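Ribose ABC transporter, substrate binding protein (Conexibacter woesei, PDB 4KQ9) probably binds ribose or a related sugar in the periplasm and hands it to an ABC transporter for import. Local coordinates at residues A[132-137]-A[182-187]; A[251-256]-A[270-275]. The protein carries 1 engineered substitution. All blocks are in the same frame, centred on the assembly; numbering follows the deposited sequence.

Contact 1 (A[132-137]-A[182-187])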
ATOM      1  N   THR A 132     -17.064   3.145 -20.628  1.00 25.44           N
ATOM      2  CA  THR A 132     -15.804   2.440 -20.871  1.00 21.02           C
ATOM      3  C   THR A 132     -14.799   2.970 -19.822  1.00 18.65           C
ATOM      4  O   THR A 132     -15.040   3.985 -19.201  1.00 20.48           O
ATOM      5  CB  THR A 132     -15.177   2.831 -22.209  1.00 20.19           C
ATOM      6  OG1 THR A 132     -15.112   4.246 -22.270  1.00 20.54           O
ATOM      7  CG2 THR A 132     -15.941   2.304 -23.470  1.00 22.18           C
ATOM      8  N   VAL A 133     -13.660   2.317 -19.709  1.00 17.81           N
ATOM      9  CA  VAL A 133     -12.642   2.664 -18.687  1.00 15.60           C
ATOM     10  C   VAL A 133     -11.251   2.628 -19.328  1.00 13.91           C
ATOM     11  O   VAL A 133     -11.008   1.862 -20.272  1.00 14.33           O
ATOM     12  CB  VAL A 133     -12.709   1.703 -17.504  1.00 17.17           C
ATOM     13  CG1 VAL A 133     -12.335   0.295 -17.937  1.00 17.40           C
ATOM     14  CG2 VAL A 133     -11.727   2.113 -16.390  1.00 19.06           C
ATOM     15  N   ALA A 134     -10.332   3.439 -18.808  1.00 12.69           N
ATOM     16  CA  ALA A 134      -8.946   3.341 -19.105  1.00 12.05           C
ATOM     17  C   ALA A 134      -8.165   3.164 -17.816  1.00 12.23           C
ATOM     18  O   ALA A 134      -8.611   3.544 -16.711  1.00 12.49           O
ATOM     19  CB  ALA A 134      -8.455   4.593 -19.814  1.00 13.31           C
HETATM   20  N   MSE A 135      -7.000   2.566 -17.984  1.00 12.21           N
HETATM   21  CA  MSE A 135      -6.141   2.230 -16.848  1.00 13.48           C
HETATM   22  C   MSE A 135      -4.830   2.881 -17.058  1.00 12.05           C
HETATM   23  O   MSE A 135      -4.195   2.699 -18.120  1.00 13.51           O
HETATM   24  CB  MSE A 135      -6.040   0.684 -16.741  1.00 14.81           C
HETATM   25  CG  MSE A 135      -7.373   0.096 -16.345  1.00 18.07           C
HETATM   26 SE   MSE A 135      -7.167  -1.899 -16.167  0.80 28.60          SE
HETATM   27  CE  MSE A 135      -5.827  -1.981 -14.679  1.00 24.09           C
ATOM     28  N   VAL A 136      -4.413   3.638 -16.059  1.00 10.95           N
ATOM     29  CA  VAL A 136      -3.093   4.258 -16.009  1.00 11.09           C
ATOM     30  C   VAL A 136      -2.322   3.612 -14.872  1.00 11.87           C
ATOM     31  O   VAL A 136      -2.442   3.998 -13.673  1.00 11.60           O
ATOM     32  CB  VAL A 136      -3.179   5.794 -15.865  1.00 11.00           C
ATOM     33  CG1 VAL A 136      -1.783   6.464 -15.662  1.00 11.49           C
ATOM     34  CG2 VAL A 136      -3.898   6.428 -17.077  1.00 11.92           C
ATOM     35  N   ASN A 137      -1.517   2.649 -15.245  1.00 12.16           N
ATOM     36  CA  ASN A 137      -0.791   1.832 -14.296  1.00 14.44           C
ATOM     37  C   ASN A 137       0.502   2.514 -14.026  1.00 16.65           C
ATOM     38  O   ASN A 137       0.894   3.352 -14.817  1.00 20.18           O
ATOM     39  CB  ASN A 137      -0.565   0.417 -14.816  1.00 16.26           C
ATOM     40  CG  ASN A 137      -1.842  -0.360 -15.083  1.00 17.37           C
ATOM     41  OD1 ASN A 137      -2.463  -0.942 -14.158  1.00 20.47           O
ATOM     42  ND2 ASN A 137      -2.216  -0.452 -16.358  1.00 16.03           N
ATOM     43  N   GLN A 182      -3.703  12.969 -20.579  1.00 15.99           N
ATOM     44  CA  GLN A 182      -3.968  13.849 -21.700  1.00 19.55           C
ATOM     45  C   GLN A 182      -3.912  13.088 -23.033  1.00 15.88           C
ATOM     46  O   GLN A 182      -4.780  13.272 -23.834  1.00 15.39           O
ATOM     47  CB  GLN A 182      -3.130  15.133 -21.678  1.00 24.97           C
ATOM     48  CG  GLN A 182      -1.669  14.995 -21.454  1.00 32.81           C
ATOM     49  CD  GLN A 182      -0.908  16.341 -21.580  1.00 37.71           C
ATOM     50  OE1 GLN A 182      -1.315  17.416 -21.086  1.00 36.81           O
ATOM     51  NE2 GLN A 182       0.189  16.273 -22.270  1.00 40.21           N
ATOM     52  N   ASN A 183      -3.019  12.113 -23.170  1.00 15.72           N
ATOM     53  CA  ASN A 183      -2.947  11.284 -24.401  1.00 16.20           C
ATOM     54  C   ASN A 183      -4.131  10.395 -24.538  1.00 16.06           C
ATOM     55  O   ASN A 183      -4.688  10.294 -25.644  1.00 15.03           O
ATOM     56  CB  ASN A 183      -1.683  10.486 -24.440  1.00 18.65           C
ATOM     57  CG  ASN A 183      -0.451  11.376 -24.602  1.00 22.94           C
ATOM     58  OD1 ASN A 183      -0.576  12.544 -24.951  1.00 23.61           O
ATOM     59  ND2 ASN A 183       0.705  10.841 -24.342  1.00 23.64           N
ATOM     60  N   ILE A 184      -4.542   9.745 -23.439  1.00 14.20           N
ATOM     61  CA  ILE A 184      -5.737   8.945 -23.454  1.00 13.82           C
ATOM     62  C   ILE A 184      -6.913   9.745 -23.959  1.00 14.89           C
ATOM     63  O   ILE A 184      -7.704   9.269 -24.762  1.00 15.06           O
ATOM     64  CB  ILE A 184      -6.066   8.322 -22.047  1.00 14.49           C
ATOM     65  CG1 ILE A 184      -5.159   7.158 -21.773  1.00 14.85           C
ATOM     66  CG2 ILE A 184      -7.531   7.858 -21.972  1.00 15.40           C
ATOM     67  CD1 ILE A 184      -5.054   6.765 -20.271  1.00 17.47           C
ATOM     68  N   LEU A 185      -7.078  10.933 -23.436  1.00 14.97           N
ATOM     69  CA  LEU A 185      -8.266  11.721 -23.770  1.00 16.20           C
ATOM     70  C   LEU A 185      -8.206  12.193 -25.225  1.00 16.41           C
ATOM     71  O   LEU A 185      -9.237  12.464 -25.791  1.00 15.75           O
ATOM     72  CB  LEU A 185      -8.411  12.921 -22.829  1.00 18.19           C
ATOM     73  CG  LEU A 185      -8.736  12.555 -21.357  1.00 19.39           C
ATOM     74  CD1 LEU A 185      -8.534  13.726 -20.419  1.00 20.73           C
ATOM     75  CD2 LEU A 185     -10.164  11.983 -21.273  1.00 20.55           C
ATOM     76  N   THR A 186      -7.018  12.311 -25.820  1.00 16.29           N
ATOM     77  CA  THR A 186      -6.966  12.702 -27.234  1.00 16.90           C
ATOM     78  C   THR A 186      -7.494  11.563 -28.136  1.00 19.25           C
ATOM     79  O   THR A 186      -7.901  11.806 -29.237  1.00 16.35           O
ATOM     80  CB  THR A 186      -5.588  13.111 -27.696  1.00 16.30           C
ATOM     81  OG1 THR A 186      -4.698  11.972 -27.757  1.00 16.28           O
ATOM     82  CG2 THR A 186      -5.008  14.293 -26.842  1.00 16.67           C
ATOM     83  N   ARG A 187      -7.353  10.327 -27.657  1.00 18.91           N
ATOM     84  CA  ARG A 187      -7.733   9.118 -28.384  1.00 19.65           C
ATOM     85  C   ARG A 187      -9.138   8.682 -27.988  1.00 21.16           C
ATOM     86  O   ARG A 187      -9.856   8.132 -28.811  1.00 21.73           O
ATOM     87  CB  ARG A 187      -6.825   7.971 -28.004  1.00 18.81           C
ATOM     88  CG  ARG A 187      -5.345   8.169 -28.173  1.00 17.38           C
ATOM     89  CD  ARG A 187      -4.580   6.859 -28.052  1.00 17.65           C
ATOM     90  NE  ARG A 187      -4.344   6.451 -26.686  1.00 18.24           N
ATOM     91  CZ  ARG A 187      -3.242   6.709 -25.982  1.00 21.84           C
ATOM     92  NH1 ARG A 187      -2.162   7.331 -26.499  1.00 20.31           N
ATOM     93  NH2 ARG A 187      -3.184   6.302 -24.725  1.00 23.29           N
TER

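Contact 2 (A[251-256]-A[270-275])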
ATOM      1  N   GLY A 251       1.418  -1.254  11.263  1.00 13.13           N
ATOM      2  CA  GLY A 251       2.511  -1.205  12.253  1.00 13.64           C
ATOM      3  C   GLY A 251       2.133  -1.864  13.558  1.00 13.25           C
ATOM      4  O   GLY A 251       2.907  -2.646  14.075  1.00 13.80           O
ATOM      5  N   GLY A 252       0.904  -1.639  14.005  1.00 12.28           N
ATOM      6  CA  GLY A 252       0.386  -2.262  15.222  1.00 13.78           C
ATOM      7  C   GLY A 252       0.260  -3.774  15.081  1.00 12.68           C
ATOM      8  O   GLY A 252       0.602  -4.537  15.961  1.00 11.65           O
ATOM      9  N   ILE A 253      -0.256  -4.201  13.956  1.00 12.84           N
ATOM     10  CA  ILE A 253      -0.487  -5.602  13.713  1.00 12.30           C
ATOM     11  C   ILE A 253       0.837  -6.338  13.650  1.00 12.11           C
ATOM     12  O   ILE A 253       0.965  -7.437  14.250  1.00 12.13           O
ATOM     13  CB  ILE A 253      -1.323  -5.817  12.414  1.00 12.59           C
ATOM     14  CG1 ILE A 253      -2.779  -5.470  12.649  1.00 13.98           C
ATOM     15  CG2 ILE A 253      -1.280  -7.265  11.951  1.00 13.35           C
ATOM     16  CD1 ILE A 253      -3.585  -5.378  11.339  1.00 14.18           C
ATOM     17  N   ALA A 254       1.818  -5.808  12.942  1.00 11.59           N
ATOM     18  CA  ALA A 254       3.121  -6.456  12.882  1.00 12.63           C
ATOM     19  C   ALA A 254       3.736  -6.647  14.272  1.00 13.71           C
ATOM     20  O   ALA A 254       4.281  -7.735  14.575  1.00 13.13           O
ATOM     21  CB  ALA A 254       4.090  -5.685  11.987  1.00 13.15           C
ATOM     22  N   ILE A 255       3.606  -5.642  15.115  1.00 15.08           N
ATOM     23  CA  ILE A 255       4.108  -5.731  16.487  1.00 14.71           C
ATOM     24  C   ILE A 255       3.322  -6.807  17.264  1.00 15.71           C
ATOM     25  O   ILE A 255       3.893  -7.563  17.935  1.00 15.23           O
ATOM     26  CB  ILE A 255       4.055  -4.389  17.265  1.00 15.25           C
ATOM     27  CG1 ILE A 255       5.112  -3.412  16.796  1.00 17.16           C
ATOM     28  CG2 ILE A 255       4.269  -4.585  18.767  1.00 15.30           C
ATOM     29  CD1 ILE A 255       6.499  -3.980  16.811  1.00 18.68           C
ATOM     30  N   ASP A 256       2.013  -6.791  17.184  1.00 14.03           N
ATOM     31  CA  ASP A 256       1.209  -7.790  17.846  1.00 15.55           C
ATOM     32  C   ASP A 256       1.548  -9.236  17.397  1.00 15.29           C
ATOM     33  O   ASP A 256       1.623 -10.088  18.185  1.00 14.60           O
ATOM     34  CB  ASP A 256      -0.249  -7.514  17.725  1.00 16.21           C
ATOM     35  CG  ASP A 256      -0.765  -6.571  18.816  1.00 19.17           C
ATOM     36  OD1 ASP A 256      -0.151  -6.435  19.900  1.00 21.40           O
ATOM     37  OD2 ASP A 256      -1.769  -5.968  18.544  1.00 19.61           O
ATOM     38  N   ARG A 270       1.433 -17.284   7.733  1.00 13.64           N
ATOM     39  CA  ARG A 270       2.557 -16.738   7.014  1.00 14.21           C
ATOM     40  C   ARG A 270       2.192 -15.581   6.099  1.00 12.44           C
ATOM     41  O   ARG A 270       3.087 -14.853   5.735  1.00 13.47           O
ATOM     42  CB  ARG A 270       3.317 -17.830   6.255  1.00 16.52           C
ATOM     43  CG  ARG A 270       3.872 -18.935   7.157  1.00 18.38           C
ATOM     44  CD  ARG A 270       4.897 -19.765   6.387  1.00 21.41           C
ATOM     45  NE  ARG A 270       6.132 -18.990   6.184  1.00 23.90           N
ATOM     46  CZ  ARG A 270       6.846 -18.984   5.058  1.00 25.30           C
ATOM     47  NH1 ARG A 270       6.437 -19.689   4.005  1.00 24.92           N
ATOM     48  NH2 ARG A 270       7.966 -18.260   4.977  1.00 25.80           N
ATOM     49  N   ARG A 271       0.895 -15.391   5.782  1.00 12.78           N
ATOM     50  CA  ARG A 271       0.392 -14.221   5.093  1.00 12.61           C
ATOM     51  C   ARG A 271      -0.715 -13.624   5.926  1.00 12.24           C
ATOM     52  O   ARG A 271      -1.667 -14.306   6.228  1.00 10.87           O
ATOM     53  CB  ARG A 271      -0.045 -14.560   3.645  1.00 13.64           C
ATOM     54  CG  ARG A 271      -0.402 -13.390   2.793  1.00 12.90           C
ATOM     55  CD  ARG A 271       0.822 -12.563   2.415  1.00 13.21           C
ATOM     56  NE  ARG A 271       0.464 -11.425   1.572  1.00 13.50           N
ATOM     57  CZ  ARG A 271       0.093 -10.201   1.959  1.00 13.72           C
ATOM     58  NH1 ARG A 271       0.011  -9.870   3.233  1.00 13.45           N
ATOM     59  NH2 ARG A 271      -0.228  -9.282   1.055  1.00 14.27           N
ATOM     60  N   ILE A 272      -0.604 -12.358   6.323  1.00 10.91           N
ATOM     61  CA  ILE A 272      -1.697 -11.734   7.120  1.00 10.86           C
ATOM     62  C   ILE A 272      -2.071 -10.454   6.363  1.00 12.23           C
ATOM     63  O   ILE A 272      -1.240  -9.556   6.278  1.00 10.36           O
ATOM     64  CB  ILE A 272      -1.207 -11.408   8.540  1.00 11.53           C
ATOM     65  CG1 ILE A 272      -0.870 -12.697   9.305  1.00 11.73           C
ATOM     66  CG2 ILE A 272      -2.174 -10.476   9.247  1.00 10.97           C
ATOM     67  CD1 ILE A 272      -0.036 -12.535  10.566  1.00 12.23           C
ATOM     68  N   PHE A 273      -3.258 -10.458   5.723  1.00 12.34           N
ATOM     69  CA  PHE A 273      -3.777  -9.326   4.983  1.00 13.12           C
ATOM     70  C   PHE A 273      -4.303  -8.333   6.009  1.00 13.60           C
ATOM     71  O   PHE A 273      -4.985  -8.711   6.947  1.00 15.72           O
ATOM     72  CB  PHE A 273      -4.925  -9.763   4.095  1.00 14.60           C
ATOM     73  CG  PHE A 273      -4.546 -10.747   3.053  1.00 17.06           C
ATOM     74  CD1 PHE A 273      -3.574 -10.472   2.132  1.00 17.62           C
ATOM     75  CD2 PHE A 273      -5.191 -11.967   2.980  1.00 20.70           C
ATOM     76  CE1 PHE A 273      -3.239 -11.398   1.124  1.00 20.58           C
ATOM     77  CE2 PHE A 273      -4.876 -12.897   1.973  1.00 23.57           C
ATOM     78  CZ  PHE A 273      -3.909 -12.610   1.024  1.00 20.60           C
ATOM     79  N   THR A 274      -3.895  -7.067   5.863  1.00 14.55           N
ATOM     80  CA  THR A 274      -4.263  -5.989   6.717  1.00 13.73           C
ATOM     81  C   THR A 274      -5.440  -5.239   6.113  1.00 12.37           C
ATOM     82  O   THR A 274      -5.597  -5.277   4.941  1.00 11.67           O
ATOM     83  CB  THR A 274      -3.028  -5.068   6.948  1.00 15.45           C
ATOM     84  OG1 THR A 274      -2.365  -4.770   5.712  1.00 13.75           O
ATOM     85  CG2 THR A 274      -2.000  -5.808   7.826  1.00 14.95           C
ATOM     86  N   PRO A 275      -6.243  -4.581   6.932  1.00 11.94           N
ATOM     87  CA  PRO A 275      -7.421  -3.882   6.480  1.00 12.69           C
ATOM     88  C   PRO A 275      -7.106  -2.751   5.501  1.00 11.23           C
ATOM     89  O   PRO A 275      -6.058  -2.152   5.533  1.00 10.79           O
ATOM     90  CB  PRO A 275      -8.051  -3.326   7.752  1.00 13.54           C
ATOM     91  CG  PRO A 275      -7.271  -3.756   8.870  1.00 13.07           C
ATOM     92  CD  PRO A 275      -6.030  -4.431   8.362  1.00 12.11           C
TER

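Contact 1 (A[132-137]-A[182-187])
Ile184 carries the whole helix side of this contact, laying its two branches against Ala134 and Val136 of the strand. The apolar part comes first. CG2 of Ile184 meets CB of Ala134 at 4.0 Å, while CD1 reaches further along the strand to CG2 of Val136, where the 3.4 Å separation is tighter than a usual carbon contact. The methyl of Ala134 also feels that CD1, at 4.1 Å, and so touches both branches of the isoleucine. The first torsion of Ile184 (chi1 -76°) sets CG1 beside the backbone N and CG2 anti to it, which places CG2 over Ala134 and lets CD1 lie between Ala134 and Val136. The Val136 and Ile184 side chains meet at a slant, not end on.

No hydrogen bond crosses between strand and helix; the strand's backbone bonds go to its sheet neighbours, 162-167 and 193-196. Within the helix, Thr186 OG1 donates to Asn183 O over 2.7 Å.

Charge ties the helix end to the edge strand of the sheet: Arg187 NE forms a salt bridge with Asp165 of strand 162-167, its guanidinium lying with one face over Asn183 O, and Ile184 packs on that same aspartate.

Val133 and Met135, a selenomethionine here, turn to the other face of the sheet, toward helix 143-159. Helix 174-187 is the connection of the beta-alpha-beta crossover from strand 162-167 to strand 193-196 and passes over strand 132-136, which lies between them in the sheet. A parallel sheet with helices on both faces is the Rossmann-like architecture of a lobe of a type I periplasmic binding protein.

Contact 2 (A[251-256]-A[270-275])
Thr274 and Pro275 together receive the far end of Ile253, and this is where the packing is close. CD1 of Ile253 sits 3.9 Å from Thr274 CG2 and 4.0 Å from Pro275 CD; it crosses the threonine at a slant but comes end on to the CD corner of the proline. In Thr274 the hydroxyl lies between the backbone N and the carbonyl carbon (chi1 47°), a torsion that puts the methyl, not the oxygen, against the isoleucine. Val108 of strand 106-109 touches Ile253, Ile272 and Thr274, so the valine joins the same apolar cluster.

The looser part is the other branch of the isoleucine: Ile253 CG2 and Ile272 CG2 stand 4.3 Å apart, and both residues are partly exposed. The CB of Phe273 points away from the helix, and the residue is exposed, with its CE1 lying 3.5 Å above the Arg271 guanidinium plane, toward the rim.

No hydrogen bond or charge pair joins the two segments. The backbone of Ile272 bonds Phe107 and Gly109, and that of Thr274 bonds Gly109; the Thr274 carbonyl oxygen bonds a glycerol, probably from the crystallisation liquor. Between 251-256 and 270-275 the hold is therefore apolar, resting on one isoleucine.

In the fold
From the N terminus the chain builds most of the six-stranded parallel sheet, through strand 106-109, before passing into the second lobe. There contact 1 closes a loop of 44 residues, running through helix 143-159 and strand 162-167 into helix 174-187, and ties that helix to the four-stranded sheet. The chain later returns to the first lobe as helix 247-264, and contact 2 closes a short loop of 13 residues, seating this helix against the outermost strand, 271-273, and the residues that follow it. The two contacts lie in series, neither nesting nor crossing. Their centres are 36 Å apart, on opposite sides of the chain's centre, and each lies in a different lobe; contact 1 is buried, contact 2 only partly.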